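Local coordinates for putative GH105 family protein (Salmonella enterica subsp. enterica serovar Paratyphi A, PDB 3QWT) that is of unknown function but is a possible glycoside hydrolase of family GH105, at residues R257-L260 with V261-L264. Residues are numbered along the deposited sequence; the frame is centred on the assembly and turned at random.
Sequences RRYL and VQVL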
# COMPACT_ATOMS: atom_id res chain seq x y z
N ARG A 257 8.20 4.06 22.49
CA ARG A 257 8.43 5.48 22.72
C ARG A 257 8.05 5.82 24.15
O ARG A 257 8.85 6.39 24.88
CB ARG A 257 7.63 6.35 21.75
CG ARG A 257 7.93 7.85 21.85
CD ARG A 257 6.92 8.62 21.02
NE ARG A 257 7.15 10.06 20.94
CZ ARG A 257 6.92 10.92 21.92
NH1 ARG A 257 6.48 10.50 23.10
NH2 ARG A 257 7.13 12.22 21.72
N ARG A 258 6.83 5.44 24.55
CA ARG A 258 6.35 5.78 25.89
C ARG A 258 7.26 5.18 26.93
O ARG A 258 7.50 5.79 27.97
CB ARG A 258 4.92 5.27 26.14
CG ARG A 258 3.82 6.15 25.55
CD ARG A 258 2.43 5.57 25.87
NE ARG A 258 2.16 5.54 27.31
CZ ARG A 258 1.27 4.74 27.89
NH1 ARG A 258 0.57 3.88 27.16
NH2 ARG A 258 1.08 4.78 29.20
N TYR A 259 7.78 3.98 26.67
CA TYR A 259 8.60 3.34 27.69
C TYR A 259 9.92 4.09 27.85
O TYR A 259 10.42 4.24 28.97
CB TYR A 259 8.83 1.85 27.40
CG TYR A 259 9.67 1.17 28.47
CD1 TYR A 259 9.13 0.89 29.72
CD2 TYR A 259 10.99 0.83 28.23
CE1 TYR A 259 9.88 0.28 30.69
CE2 TYR A 259 11.75 0.21 29.19
CZ TYR A 259 11.19 -0.06 30.43
OH TYR A 259 11.95 -0.67 31.40
N LEU A 260 10.46 4.60 26.75
CA LEU A 260 11.72 5.35 26.83
C LEU A 260 11.54 6.72 27.46
O LEU A 260 12.37 7.18 28.23
CB LEU A 260 12.37 5.48 25.45
CG LEU A 260 12.84 4.17 24.82
CD1 LEU A 260 13.49 4.42 23.46
CD2 LEU A 260 13.78 3.44 25.78
N VAL A 261 10.44 7.39 27.11
CA VAL A 261 10.11 8.65 27.72
C VAL A 261 9.99 8.46 29.23
O VAL A 261 10.41 9.31 30.00
CB VAL A 261 8.80 9.21 27.15
CG1 VAL A 261 8.27 10.38 28.00
CG2 VAL A 261 8.99 9.62 25.68
N GLN A 262 9.43 7.33 29.66
CA GLN A 262 9.27 7.02 31.07
C GLN A 262 10.60 6.87 31.79
O GLN A 262 10.79 7.41 32.89
CB GLN A 262 8.44 5.75 31.27
CG GLN A 262 8.25 5.37 32.74
CD GLN A 262 9.36 4.46 33.28
OE1 GLN A 262 9.57 4.37 34.48
NE2 GLN A 262 10.05 3.76 32.39
N VAL A 263 11.52 6.13 31.18
CA VAL A 263 12.86 5.95 31.75
C VAL A 263 13.58 7.29 31.87
O VAL A 263 14.21 7.59 32.90
CB VAL A 263 13.69 5.00 30.89
CG1 VAL A 263 15.20 5.04 31.32
CG2 VAL A 263 13.09 3.60 30.94
N LEU A 264 13.48 8.09 30.81
CA LEU A 264 14.08 9.42 30.81
C LEU A 264 13.49 10.26 31.95
O LEU A 264 14.22 10.90 32.72
CB LEU A 264 13.86 10.12 29.48
CG LEU A 264 14.48 11.52 29.41
CD1 LEU A 264 15.99 11.43 29.49
CD2 LEU A 264 14.07 12.23 28.13
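Two successive turns of the alpha-helix 255-272 meet here, and Tyr259 bridges them through its ring and its carbonyl. Four i to i+4 backbone hydrogen bonds join the turns. Val261 N gives the straightest, to Arg257 O at 2.9 Å (172° at the hydrogen). Val263 N reaches Tyr259 O at 3.1 Å. Gln262 N bonds to Arg258 O and Leu264 N to Leu260 O in the same way. The Tyr259 ring swings along the helix toward the later turn because its CG lies anti to the backbone N (chi1 -179°). Val263 CG2 sits over one face of this ring, near the rim, 4.0 Å from Tyr259 CE2. The Gln262 side chain runs beside the tyrosine in the same direction, with amide and ring planes 32° apart. Its bend at chi2 turns the amide back, and Gln262 NE2 makes a weak, long bond of 3.5 Å to Tyr259 O. That carbonyl thus has a second donor besides Val263 N. Gln262 OE1 accepts a hydrogen bond from Gln203 NE2 of the second subunit, and Arg258 NH1 forms a salt bridge with Glu193 OE2 of that subunit. On another side of the helix, Arg257 NH1 lies 3.7 Å from Val261 CG2. Leu260 packs on Phe198 of helix 188-205 and Phe244 of helix 231-248. Tyr259 and Val263 touch both their own chain and the second subunit, consistent with a helix of an alpha/alpha toroid at a subunit interface.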